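Local atomic coordinates of probable 2-phosphosulfolactate phosphatase (Clostridium acetobutylicum, PDB entry 1VR0), a protein that probably hydrolyses (2R)-O-phospho-3-sulfolactate to (2R)-3-sulfolactate and phosphate, using a magnesium ion as cofactor. Residues Ala34-Met39 and Arg128-Gly133; Cys54-Pro59 and Gly107-Met112; Ala77-Glu82 and Glu89-Ser94; Asp167-Gly172 and Gln195-Thr200. All blocks are in the same frame, centred on the assembly; numbering follows the deposited sequence.

In the fold
Contacts 1 and 4 belong to the larger sheet and the helices around it and meet at the magnesium ion, which Asp38 and Asp167 both bind. Contacts 2 and 3 belong to the smaller, three-stranded parallel sheet, and join where strand 109-113 pairs with strand 77-81. Contact 1 is deep core: backbone hydrogen bonds between aliphatic strands of the larger sheet. Contact 2 repeats that chemistry nearer the surface, adding an arginine with a charged partner. Contact 3, partly exposed, swaps regular strand pairing for a loop held by an aspartate, a phenylalanine ring, backbone bonds and a water. Contact 4 is buried, and no hydrogen bond crosses between its helices; it lies about 31 Å from contact 3, centre to centre.

Contact 1: Ala34-Met39 and Arg128-Gly133; sequences AVVIDM and RDILIG. With MG (magnesium ion), chain D.
Backbone hydrogen bonds do most of the work between strands 34-37 and 129-133, two inner, parallel neighbours of the larger mixed sheet whose short axes are 31° apart. Ala34 N donates a hydrogen bond to Asp129 O, and Ala34 O accepts one from Leu131 N at 2.7 Å. Two residues on, Val36 repeats the pattern: its N reaches Leu131 O at 2.9 Å, and its O accepts from Gly133 N at 3.0 Å. Val35 and Ile37 instead bond to strand 152-156, so strand 33-37 is gripped along both margins.

Apolar contacts fill in around this frame. On one face Val36 and Ile130 lie side by side, CG2 to CG2 at 3.9 Å. On the other, Val35 CG2 meets Leu131 CD1 obliquely at 4.2 Å, beneath helix 138-148. Beta-branched residues suit such extended backbone, and Gly133, lacking a side chain, lets Val35 CG1 settle close to its CA.

Metal binding begins where the strand stops. Asp38 has CG anti to its backbone N (chi1 -172°), which carries OD1 to the magnesium ion beside two waters. A carboxylate ligand thus sits at the C-terminal end of a buried strand bonded on both margins, its position probably fixed by the sheet behind it.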
loop_
_atom_site.group_PDB
_atom_site.type_symbol
_atom_site.label_atom_id
_atom_site.label_comp_id
_atom_site.label_asym_id
_atom_site.label_seq_id
_atom_site.Cartn_x
_atom_site.Cartn_y
_atom_site.Cartn_z
ATOM N N ALA A 34 3.149 5.198 -16.767
ATOM C CA ALA A 34 3.750 4.641 -15.539
ATOM C C ALA A 34 4.981 5.441 -15.133
ATOM O O ALA A 34 5.831 5.732 -15.952
ATOM C CB ALA A 34 4.129 3.198 -15.722
ATOM N N VAL A 35 5.066 5.801 -13.862
ATOM C CA VAL A 35 6.202 6.522 -13.361
ATOM C C VAL A 35 6.902 5.626 -12.344
ATOM O O VAL A 35 6.334 5.299 -11.319
ATOM C CB VAL A 35 5.754 7.808 -12.689
ATOM C CG1 VAL A 35 6.943 8.541 -12.078
ATOM C CG2 VAL A 35 4.994 8.704 -13.688
ATOM N N VAL A 36 8.120 5.201 -12.640
ATOM C CA VAL A 36 8.826 4.307 -11.745
ATOM C C VAL A 36 9.703 5.114 -10.778
ATOM O O VAL A 36 10.456 6.015 -11.186
ATOM C CB VAL A 36 9.645 3.288 -12.511
ATOM C CG1 VAL A 36 10.381 2.409 -11.545
ATOM C CG2 VAL A 36 8.745 2.444 -13.417
ATOM N N ILE A 37 9.603 4.780 -9.494
ATOM C CA ILE A 37 10.374 5.459 -8.452
ATOM C C ILE A 37 11.190 4.495 -7.592
ATOM O O ILE A 37 10.660 3.566 -7.000
ATOM C CB ILE A 37 9.441 6.337 -7.601
ATOM C CG1 ILE A 37 8.894 7.464 -8.488
ATOM C CG2 ILE A 37 10.172 6.977 -6.454
ATOM C CD1 ILE A 37 7.700 8.146 -7.904
ATOM N N ASP A 38 12.498 4.716 -7.564
ATOM C CA ASP A 38 13.394 4.055 -6.592
ATOM C C ASP A 38 14.417 5.125 -6.162
ATOM O O ASP A 38 15.562 5.118 -6.604
ATOM C CB ASP A 38 14.080 2.830 -7.230
ATOM C CG ASP A 38 14.853 1.995 -6.230
ATOM O OD1 ASP A 38 14.329 1.753 -5.138
ATOM O OD2 ASP A 38 15.989 1.539 -6.504
HETATM N N MSE A 39 14.005 6.069 -5.324
HETATM C CA MSE A 39 14.810 7.289 -5.147
HETATM C C MSE A 39 16.132 7.058 -4.423
HETATM O O MSE A 39 17.095 7.841 -4.590
HETATM C CB MSE A 39 14.016 8.395 -4.453
HETATM C CG MSE A 39 13.503 8.006 -3.104
HETATM SE SE MSE A 39 13.177 9.540 -1.897
HETATM C CE MSE A 39 14.929 10.412 -2.021
ATOM N N ARG A 128 1.759 2.408 -21.555
ATOM C CA ARG A 128 1.967 3.162 -22.782
ATOM C C ARG A 128 3.302 3.927 -22.759
ATOM O O ARG A 128 4.020 3.967 -23.762
ATOM C CB ARG A 128 0.825 4.135 -23.036
ATOM C CG ARG A 128 0.933 4.847 -24.395
ATOM C CD ARG A 128 -0.092 5.920 -24.527
ATOM N NE ARG A 128 -1.431 5.370 -24.666
ATOM C CZ ARG A 128 -2.548 6.087 -24.588
ATOM N NH1 ARG A 128 -2.505 7.394 -24.349
ATOM N NH2 ARG A 128 -3.718 5.475 -24.730
ATOM N N ASP A 129 3.596 4.570 -21.628
ATOM C CA ASP A 129 4.850 5.292 -21.447
ATOM C C ASP A 129 5.383 4.955 -20.097
ATOM O O ASP A 129 4.648 5.094 -19.134
ATOM C CB ASP A 129 4.621 6.798 -21.497
ATOM C CG ASP A 129 4.222 7.280 -22.879
ATOM O OD1 ASP A 129 5.096 7.282 -23.758
ATOM O OD2 ASP A 129 3.032 7.661 -23.086
ATOM N N ILE A 130 6.643 4.515 -20.023
ATOM C CA ILE A 130 7.326 4.342 -18.741
ATOM C C ILE A 130 8.302 5.498 -18.480
ATOM O O ILE A 130 9.322 5.617 -19.144
ATOM C CB ILE A 130 8.132 3.036 -18.645
ATOM C CG1 ILE A 130 7.237 1.808 -18.814
ATOM C CG2 ILE A 130 8.879 2.989 -17.286
ATOM C CD1 ILE A 130 7.159 1.317 -20.195
ATOM N N LEU A 131 7.997 6.317 -17.490
ATOM C CA LEU A 131 8.853 7.429 -17.088
ATOM C C LEU A 131 9.699 7.087 -15.892
ATOM O O LEU A 131 9.306 6.302 -15.050
ATOM C CB LEU A 131 8.004 8.646 -16.721
ATOM C CG LEU A 131 7.018 9.122 -17.788
ATOM C CD1 LEU A 131 6.261 10.350 -17.282
ATOM C CD2 LEU A 131 7.723 9.441 -19.123
ATOM N N ILE A 132 10.864 7.698 -15.790
ATOM C CA ILE A 132 11.726 7.452 -14.648
ATOM C C ILE A 132 11.691 8.678 -13.782
ATOM O O ILE A 132 12.020 9.752 -14.245
ATOM C CB ILE A 132 13.175 7.185 -15.065
ATOM C CG1 ILE A 132 13.247 5.978 -16.018
ATOM C CG2 ILE A 132 14.012 6.976 -13.841
ATOM C CD1 ILE A 132 12.565 4.695 -15.502
ATOM N N GLY A 133 11.287 8.511 -12.524
ATOM C CA GLY A 133 11.110 9.638 -11.633
ATOM C C GLY A 133 11.880 9.541 -10.343
ATOM O O GLY A 133 12.236 8.460 -9.876
HETATM MG MG MG D . 13.239 1.815 -3.281
HETATM O O HOH W 1 14.166 4.155 -2.944
HETATM O O HOH W 2 13.967 1.764 -0.914
#

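Contact 2: Cys54-Pro59 and Gly107-Met112; sequences CKRVVP and GKTLIM
Strand 56-59 is an outer strand of the three-stranded parallel sheet, though Val57 also bonds to the backbone of Ile246, and pairs with the central strand 109-113; its chain then passes through helix 63-73 to strand 77-81, a beta-alpha-beta crossover that skips the central strand. Ahead of the strand proper, Cys54 brings SG to 3.6 Å from Lys108 O and against Leu110 CB. Lys55 follows with a bent bond from its N to Lys108 O, while its long chain leads away, as suits an exposed lysine at the sheet's rim.

Arg56 runs alongside Thr109. With CG in the crowded position between N and carbonyl carbon (chi1 69°) and a bend at chi3, the guanidinium is brought to Thr109, whose OG1 lies at its edge, 2.8 Å from NH1 in a weak, strongly bent bond. The charge finds its stronger partner in Glu245, through NE. Arg56 O accepts a straight bond from Leu110 N.

Val57 turns to the opposite face, where CG1 presses on Met112 CG at 3.5 Å, under helix 42-51. Val58 points back toward helix 63-73, with CB at 3.8 Å from Ile111 CD1; its N bonds Leu110 O and its O accepts from Met112 N. Pro59 costs this pairing nothing, since its N faces away from strand 109-112. Its CA instead makes a CH...O contact to Met112 O at 3.2 Å.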
loop_
_atom_site.group_PDB
_atom_site.type_symbol
_atom_site.label_atom_id
_atom_site.label_comp_id
_atom_site.label_asym_id
_atom_site.label_seq_id
_atom_site.Cartn_x
_atom_site.Cartn_y
_atom_site.Cartn_z
ATOM N N CYS A 54 25.002 10.706 -20.540
ATOM C CA CYS A 54 24.979 9.278 -20.810
ATOM C C CYS A 54 24.089 8.990 -22.004
ATOM O O CYS A 54 23.031 9.600 -22.144
ATOM C CB CYS A 54 24.424 8.593 -19.585
ATOM S SG CYS A 54 24.227 6.848 -19.695
ATOM N N LYS A 55 24.507 8.084 -22.876
ATOM C CA LYS A 55 23.745 7.822 -24.095
ATOM C C LYS A 55 22.486 7.036 -23.832
ATOM O O LYS A 55 21.422 7.350 -24.362
ATOM C CB LYS A 55 24.548 7.031 -25.098
ATOM C CG LYS A 55 23.714 6.635 -26.315
ATOM C CD LYS A 55 24.595 6.425 -27.549
ATOM C CE LYS A 55 23.744 6.140 -28.766
ATOM N NZ LYS A 55 24.502 6.491 -29.964
ATOM N N ARG A 56 22.625 5.966 -23.065
ATOM C CA ARG A 56 21.478 5.165 -22.694
ATOM C C ARG A 56 21.759 4.376 -21.441
ATOM O O ARG A 56 22.906 4.106 -21.127
ATOM C CB ARG A 56 21.115 4.205 -23.830
ATOM C CG ARG A 56 22.141 3.087 -24.067
ATOM C CD ARG A 56 21.588 2.023 -25.006
ATOM N NE ARG A 56 21.487 2.461 -26.390
ATOM C CZ ARG A 56 22.505 2.449 -27.244
ATOM N NH1 ARG A 56 23.709 2.038 -26.873
ATOM N NH2 ARG A 56 22.323 2.866 -28.484
ATOM N N VAL A 57 20.695 4.003 -20.741
ATOM C CA VAL A 57 20.783 3.055 -19.646
ATOM C C VAL A 57 20.012 1.808 -20.045
ATOM O O VAL A 57 18.881 1.910 -20.475
ATOM C CB VAL A 57 20.168 3.594 -18.339
ATOM C CG1 VAL A 57 20.299 2.551 -17.261
ATOM C CG2 VAL A 57 20.833 4.909 -17.897
ATOM N N VAL A 58 20.627 0.633 -19.879
ATOM C CA VAL A 58 19.975 -0.646 -20.126
ATOM C C VAL A 58 19.828 -1.390 -18.783
ATOM O O VAL A 58 20.800 -1.946 -18.282
ATOM C CB VAL A 58 20.811 -1.517 -21.056
ATOM C CG1 VAL A 58 20.098 -2.857 -21.306
ATOM C CG2 VAL A 58 21.135 -0.799 -22.338
ATOM N N PRO A 59 18.612 -1.388 -18.192
ATOM C CA PRO A 59 18.339 -2.111 -16.971
ATOM C C PRO A 59 18.126 -3.611 -17.199
ATOM O O PRO A 59 17.420 -4.013 -18.102
ATOM C CB PRO A 59 17.045 -1.462 -16.481
ATOM C CG PRO A 59 16.372 -1.035 -17.657
ATOM C CD PRO A 59 17.416 -0.672 -18.659
ATOM N N GLY A 107 28.225 9.823 -23.343
ATOM C CA GLY A 107 28.261 9.032 -24.575
ATOM C C GLY A 107 28.292 7.542 -24.341
ATOM O O GLY A 107 28.151 6.767 -25.285
ATOM N N LYS A 108 28.414 7.134 -23.080
ATOM C CA LYS A 108 28.525 5.729 -22.754
ATOM C C LYS A 108 27.155 5.053 -22.596
ATOM O O LYS A 108 26.113 5.715 -22.549
ATOM C CB LYS A 108 29.453 5.558 -21.552
ATOM C CG LYS A 108 30.901 5.790 -22.033
ATOM C CD LYS A 108 31.911 5.799 -20.946
ATOM C CE LYS A 108 33.338 5.761 -21.513
ATOM N NZ LYS A 108 33.694 4.394 -21.973
ATOM N N THR A 109 27.182 3.724 -22.602
ATOM C CA THR A 109 25.995 2.895 -22.411
ATOM C C THR A 109 26.086 2.205 -21.042
ATOM O O THR A 109 26.956 1.388 -20.811
ATOM C CB THR A 109 25.896 1.821 -23.522
ATOM O OG1 THR A 109 25.466 2.421 -24.741
ATOM C CG2 THR A 109 24.925 0.719 -23.149
ATOM N N LEU A 110 25.173 2.536 -20.150
ATOM C CA LEU A 110 25.208 2.048 -18.781
ATOM C C LEU A 110 24.329 0.813 -18.622
ATOM O O LEU A 110 23.103 0.902 -18.667
ATOM C CB LEU A 110 24.746 3.169 -17.862
ATOM C CG LEU A 110 24.601 2.887 -16.392
ATOM C CD1 LEU A 110 25.873 2.300 -15.788
ATOM C CD2 LEU A 110 24.260 4.183 -15.761
ATOM N N ILE A 111 24.966 -0.341 -18.467
ATOM C CA ILE A 111 24.267 -1.567 -18.159
ATOM C C ILE A 111 24.127 -1.607 -16.631
ATOM O O ILE A 111 25.110 -1.574 -15.904
ATOM C CB ILE A 111 25.040 -2.813 -18.601
ATOM C CG1 ILE A 111 25.550 -2.721 -20.049
ATOM C CG2 ILE A 111 24.200 -4.049 -18.443
ATOM C CD1 ILE A 111 24.526 -2.350 -21.101
HETATM N N MSE A 112 22.901 -1.660 -16.132
HETATM C CA MSE A 112 22.724 -1.807 -14.698
HETATM C C MSE A 112 21.674 -2.782 -14.236
HETATM O O MSE A 112 20.673 -3.030 -14.908
HETATM C CB MSE A 112 22.478 -0.465 -14.008
HETATM C CG MSE A 112 21.516 0.479 -14.656
HETATM SE SE MSE A 112 21.055 2.070 -13.470
HETATM C CE MSE A 112 22.763 2.132 -12.221
#

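Contact 3: Ala77-Glu82 and Glu89-Ser94; sequences AILGGE and EGFDFS. With 3SL ((2R)-3-sulfolactic acid), chain E.
Leu79, on strand 77-81, is the tight centre of this contact: its side chain points to the irregular segment 89-94 and also touches helix 63-73. Its CB sits over one face of the Phe91 ring, 3.9 Å from the centroid and 19° off the normal, a CH-pi contact in which the two side chains cross at about a right angle. Gly80 O lies at the ring's edge, 3.4 Å from Phe91 CE2. The backbone of Leu79 is held just as closely. Its O accepts two hydrogen bonds, from Asp92 N at 2.8 Å and Phe93 N at 2.9 Å. Its N donates one to Asp92 OD2, on the anti lone pair, also at 2.9 Å. Asp92 CG lies beside its own backbone N (chi1 -62°), so carboxylate and N-H reach the same residue; a short acid fits here.

The far end is slacker. Gly81 N reaches Ser94 O at 3.2 Å from well above the carbonyl plane, and a water spans Gly81 O and Phe93 O, donating to both. Gly90 and Asp92 are exposed to solvent, and the Phe93 ring meets Ile78 obliquely, CE2 to CD1. Backbone angles that glycine alone takes comfortably turn Gly81 into Glu82, whose CG comes 3.0 Å from sulfolactate O3S, while OE1 is hydrogen-bonded to Gly85 N and Thr115 OG1. Strand 77-81 thus runs out at its C-terminal end into the sulfolactate pocket, which Asn95 also lines.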
loop_
_atom_site.group_PDB
_atom_site.type_symbol
_atom_site.label_atom_id
_atom_site.label_comp_id
_atom_site.label_asym_id
_atom_site.label_seq_id
_atom_site.Cartn_x
_atom_site.Cartn_y
_atom_site.Cartn_z
ATOM N N ALA A 77 30.322 0.553 -23.344
ATOM C CA ALA A 77 29.469 0.018 -22.291
ATOM C C ALA A 77 30.168 0.114 -20.963
ATOM O O ALA A 77 31.350 -0.114 -20.902
ATOM C CB ALA A 77 29.139 -1.433 -22.576
ATOM N N ILE A 78 29.437 0.457 -19.913
ATOM C CA ILE A 78 29.932 0.378 -18.550
ATOM C C ILE A 78 28.932 -0.381 -17.657
ATOM O O ILE A 78 27.731 -0.415 -17.945
ATOM C CB ILE A 78 30.208 1.781 -17.962
ATOM C CG1 ILE A 78 28.972 2.684 -18.044
ATOM C CG2 ILE A 78 31.366 2.457 -18.699
ATOM C CD1 ILE A 78 29.186 4.061 -17.418
ATOM N N LEU A 79 29.439 -0.977 -16.579
ATOM C CA LEU A 79 28.637 -1.793 -15.653
ATOM C C LEU A 79 28.445 -1.099 -14.307
ATOM O O LEU A 79 29.408 -0.826 -13.598
ATOM C CB LEU A 79 29.337 -3.138 -15.407
ATOM C CG LEU A 79 29.265 -4.182 -16.518
ATOM C CD1 LEU A 79 30.238 -5.286 -16.259
ATOM C CD2 LEU A 79 27.861 -4.750 -16.637
ATOM N N GLY A 80 27.200 -0.855 -13.940
ATOM C CA GLY A 80 26.875 -0.304 -12.614
ATOM C C GLY A 80 25.644 -0.915 -11.957
ATOM O O GLY A 80 24.992 -1.774 -12.528
ATOM N N GLY A 81 25.343 -0.442 -10.750
ATOM C CA GLY A 81 24.235 -0.950 -9.918
ATOM C C GLY A 81 24.708 -1.480 -8.581
ATOM O O GLY A 81 25.750 -1.094 -8.076
ATOM N N GLU A 82 23.933 -2.387 -8.002
ATOM C CA GLU A 82 24.286 -2.958 -6.682
ATOM C C GLU A 82 23.536 -4.223 -6.322
ATOM O O GLU A 82 22.458 -4.511 -6.862
ATOM C CB GLU A 82 24.028 -1.939 -5.567
ATOM C CG GLU A 82 22.637 -1.312 -5.598
ATOM C CD GLU A 82 21.474 -2.235 -5.124
ATOM O OE1 GLU A 82 21.679 -3.200 -4.364
ATOM O OE2 GLU A 82 20.316 -1.982 -5.495
ATOM N N GLU A 89 30.931 -7.357 -7.737
ATOM C CA GLU A 89 32.319 -7.737 -8.091
ATOM C C GLU A 89 32.460 -7.690 -9.612
ATOM O O GLU A 89 31.588 -8.173 -10.305
ATOM C CB GLU A 89 32.702 -9.135 -7.524
ATOM C CG GLU A 89 34.137 -9.289 -7.040
ATOM N N GLY A 90 33.529 -7.067 -10.118
ATOM C CA GLY A 90 33.773 -6.944 -11.559
ATOM C C GLY A 90 33.063 -5.790 -12.273
ATOM O O GLY A 90 33.269 -5.600 -13.473
ATOM N N PHE A 91 32.215 -5.031 -11.571
ATOM C CA PHE A 91 31.504 -3.894 -12.191
ATOM C C PHE A 91 32.383 -2.656 -12.164
ATOM O O PHE A 91 33.387 -2.623 -11.468
ATOM C CB PHE A 91 30.156 -3.599 -11.481
ATOM C CG PHE A 91 28.995 -4.441 -11.962
ATOM C CD1 PHE A 91 29.179 -5.742 -12.423
ATOM C CD2 PHE A 91 27.726 -3.930 -11.948
ATOM C CE1 PHE A 91 28.104 -6.509 -12.867
ATOM C CE2 PHE A 91 26.633 -4.695 -12.402
ATOM C CZ PHE A 91 26.835 -5.985 -12.862
ATOM N N ASP A 92 31.988 -1.642 -12.923
ATOM C CA ASP A 92 32.764 -0.410 -13.036
ATOM C C ASP A 92 32.369 0.573 -11.945
ATOM O O ASP A 92 33.226 1.228 -11.350
ATOM C CB ASP A 92 32.569 0.198 -14.432
ATOM C CG ASP A 92 33.065 -0.718 -15.530
ATOM O OD1 ASP A 92 34.226 -1.148 -15.441
ATOM O OD2 ASP A 92 32.310 -1.045 -16.463
ATOM N N PHE A 93 31.069 0.663 -11.683
ATOM C CA PHE A 93 30.556 1.575 -10.699
ATOM C C PHE A 93 29.512 0.910 -9.845
ATOM O O PHE A 93 29.049 -0.205 -10.113
ATOM C CB PHE A 93 29.997 2.824 -11.386
ATOM C CG PHE A 93 31.013 3.525 -12.204
ATOM C CD1 PHE A 93 32.093 4.177 -11.572
ATOM C CD2 PHE A 93 30.971 3.471 -13.586
ATOM C CE1 PHE A 93 33.127 4.799 -12.319
ATOM C CE2 PHE A 93 31.984 4.075 -14.343
ATOM C CZ PHE A 93 33.079 4.749 -13.689
ATOM N N SER A 94 29.154 1.625 -8.795
ATOM C CA SER A 94 28.237 1.147 -7.792
ATOM C C SER A 94 26.920 1.817 -8.095
ATOM O O SER A 94 26.630 2.027 -9.267
ATOM C CB SER A 94 28.838 1.462 -6.422
ATOM O OG SER A 94 27.861 1.675 -5.465
HETATM O O11 3SL E . 19.303 -2.512 -0.350
HETATM C C1 3SL E . 19.966 -1.486 -0.597
HETATM O O12 3SL E . 20.636 -0.835 0.244
HETATM C C2 3SL E . 19.944 -1.022 -2.005
HETATM O O2 3SL E . 18.609 -1.185 -2.477
HETATM C C3 3SL E . 20.422 0.416 -2.022
HETATM S S 3SL E . 20.202 1.123 -3.510
HETATM O O3S 3SL E . 21.476 1.127 -4.251
HETATM O O1S 3SL E . 18.993 0.636 -4.257
HETATM O O2S 3SL E . 20.005 2.559 -3.280
HETATM O O HOH W 3 28.026 -2.441 -8.940
#

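Contact 4: Asp167-Gly172 and Gln195-Thr200; sequences DFICSG and QYVYKT. With MG (magnesium ion), chain D.
Asp167 OD1 is held by two hydrogen bonds, one donated by water 1 at 2.7 Å and one by Met39 N, which should hold the carboxylate's rotation, with OD2 on the magnesium ion at 2.4 Å. Gly158 O and Asp38 are the other protein ligands. So close to the cation, the carboxylate is probably ionised.

From the very next residues of helix 165-181, polar chemistry gives way to apolar packing against helix 189-199; no hydrogen bond crosses between the two segments. The helices cross at 85°, their short axes 7.3 Å apart, an approach that Gly172 makes possible: with no side chain in the way, its CA comes to 3.7 Å from Gln195 N and its C to 3.6 Å from Tyr198 CB. Ile169, with CG1 anti to its backbone N (chi1 -170°), extends to Tyr198 CB with CG1 and to Val197 CG1 with CD1. Val197 sends its other branch, CG2, to the edge of the Phe168 ring, 3.9 Å from CE2. Short, branched residues suit this narrow crossing, whereas Tyr198 packs by its CB while its ring leads away, with the hydroxyl bonded to Lys232.

At the end of the second helix, Tyr196 O accepts from both Thr200 N and Thr200 OG1. Tyr196 OH and Thr200 OG1 also bond reciprocally to Thr200 and Tyr196 of the second subunit, whose Thr193 packs on Phe168 and Val197. This is a nearly perpendicular helix-helix crossing with glycine at its closest point, set between the dimer interface and the magnesium site.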
loop_
_atom_site.group_PDB
_atom_site.type_symbol
_atom_site.label_atom_id
_atom_site.label_comp_id
_atom_site.label_asym_id
_atom_site.label_seq_id
_atom_site.Cartn_x
_atom_site.Cartn_y
_atom_site.Cartn_z
ATOM N N ASP A 167 10.098 5.936 -1.313
ATOM C CA ASP A 167 9.459 5.943 -2.617
ATOM C C ASP A 167 8.054 6.558 -2.510
ATOM O O ASP A 167 7.591 7.201 -3.413
ATOM C CB ASP A 167 9.429 4.523 -3.237
ATOM C CG ASP A 167 10.839 4.010 -3.587
ATOM O OD1 ASP A 167 11.700 4.851 -3.851
ATOM O OD2 ASP A 167 11.105 2.794 -3.601
ATOM N N PHE A 168 7.398 6.367 -1.381
ATOM C CA PHE A 168 6.034 6.808 -1.188
ATOM C C PHE A 168 5.967 8.327 -1.093
ATOM O O PHE A 168 5.112 8.953 -1.732
ATOM C CB PHE A 168 5.487 6.168 0.081
ATOM C CG PHE A 168 3.974 6.284 0.267
ATOM C CD1 PHE A 168 3.104 5.560 -0.532
ATOM C CD2 PHE A 168 3.437 7.047 1.303
ATOM C CE1 PHE A 168 1.714 5.641 -0.339
ATOM C CE2 PHE A 168 2.063 7.118 1.493
ATOM C CZ PHE A 168 1.203 6.404 0.673
ATOM N N ILE A 169 6.865 8.939 -0.315
ATOM C CA ILE A 169 6.819 10.386 -0.169
ATOM C C ILE A 169 7.216 11.055 -1.477
ATOM O O ILE A 169 6.706 12.120 -1.834
ATOM C CB ILE A 169 7.673 10.892 1.015
ATOM C CG1 ILE A 169 7.388 12.387 1.274
ATOM C CG2 ILE A 169 9.149 10.648 0.810
ATOM C CD1 ILE A 169 7.839 12.887 2.678
ATOM N N CYS A 170 8.142 10.423 -2.191
ATOM C CA CYS A 170 8.582 10.925 -3.475
ATOM C C CYS A 170 7.420 10.876 -4.453
ATOM O O CYS A 170 7.234 11.814 -5.196
ATOM C CB CYS A 170 9.740 10.093 -3.992
ATOM S SG CYS A 170 10.409 10.758 -5.539
ATOM N N SER A 171 6.619 9.803 -4.409
ATOM C CA SER A 171 5.372 9.755 -5.190
ATOM C C SER A 171 4.474 10.927 -4.878
ATOM O O SER A 171 3.926 11.553 -5.760
ATOM C CB SER A 171 4.571 8.513 -4.899
ATOM O OG SER A 171 5.321 7.335 -5.122
ATOM N N GLY A 172 4.317 11.207 -3.596
ATOM C CA GLY A 172 3.517 12.320 -3.120
ATOM C C GLY A 172 3.983 13.656 -3.631
ATOM O O GLY A 172 3.169 14.487 -3.996
ATOM N N GLN A 195 0.329 11.885 -1.296
ATOM C CA GLN A 195 0.346 13.323 -1.416
ATOM C C GLN A 195 0.210 13.986 -0.043
ATOM O O GLN A 195 0.861 14.986 0.237
ATOM C CB GLN A 195 -0.771 13.751 -2.376
ATOM C CG GLN A 195 -0.724 15.203 -2.814
ATOM C CD GLN A 195 -1.389 16.126 -1.852
ATOM O OE1 GLN A 195 -2.300 15.706 -1.110
ATOM N NE2 GLN A 195 -0.917 17.388 -1.789
ATOM N N TYR A 196 -0.614 13.394 0.814
ATOM C CA TYR A 196 -0.827 13.887 2.167
ATOM C C TYR A 196 0.446 13.846 2.987
ATOM O O TYR A 196 0.773 14.833 3.685
ATOM C CB TYR A 196 -1.912 13.079 2.889
ATOM C CG TYR A 196 -1.977 13.430 4.355
ATOM C CD1 TYR A 196 -2.504 14.643 4.773
ATOM C CD2 TYR A 196 -1.476 12.553 5.334
ATOM C CE1 TYR A 196 -2.543 14.982 6.126
ATOM C CE2 TYR A 196 -1.518 12.881 6.683
ATOM C CZ TYR A 196 -2.048 14.101 7.077
ATOM O OH TYR A 196 -2.074 14.442 8.422
ATOM N N VAL A 197 1.154 12.714 2.896
ATOM C CA VAL A 197 2.412 12.519 3.604
ATOM C C VAL A 197 3.429 13.553 3.132
ATOM O O VAL A 197 4.150 14.172 3.965
ATOM C CB VAL A 197 2.975 11.095 3.379
ATOM C CG1 VAL A 197 4.394 10.963 3.944
ATOM C CG2 VAL A 197 2.073 10.072 4.006
ATOM N N TYR A 198 3.493 13.748 1.808
ATOM C CA TYR A 198 4.396 14.760 1.253
ATOM C C TYR A 198 3.996 16.158 1.728
ATOM O O TYR A 198 4.809 16.888 2.283
ATOM C CB TYR A 198 4.445 14.740 -0.278
ATOM C CG TYR A 198 5.090 15.987 -0.765
ATOM C CD1 TYR A 198 6.472 16.127 -0.683
ATOM C CD2 TYR A 198 4.328 17.094 -1.197
ATOM C CE1 TYR A 198 7.099 17.310 -1.055
ATOM C CE2 TYR A 198 4.958 18.286 -1.587
ATOM C CZ TYR A 198 6.348 18.379 -1.521
ATOM O OH TYR A 198 7.035 19.521 -1.890
ATOM N N LYS A 199 2.744 16.515 1.494
ATOM C CA LYS A 199 2.231 17.865 1.766
ATOM C C LYS A 199 2.520 18.259 3.236
ATOM O O LYS A 199 2.811 19.408 3.518
ATOM C CB LYS A 199 0.738 17.819 1.402
ATOM C CG LYS A 199 -0.145 19.049 1.447
ATOM C CD LYS A 199 -1.694 18.557 1.619
ATOM C CE LYS A 199 -2.721 19.128 0.542
ATOM N NZ LYS A 199 -3.617 20.199 1.140
ATOM N N THR A 200 2.520 17.296 4.156
ATOM C CA THR A 200 2.808 17.560 5.575
ATOM C C THR A 200 4.285 17.407 5.964
ATOM O O THR A 200 4.625 17.431 7.132
ATOM C CB THR A 200 1.943 16.638 6.508
ATOM O OG1 THR A 200 2.022 15.284 6.059
ATOM C CG2 THR A 200 0.510 17.035 6.494
HETATM MG MG MG D . 13.239 1.815 -3.281
HETATM O O HOH W 1 14.166 4.155 -2.944
HETATM O O HOH W 2 13.967 1.764 -0.914
#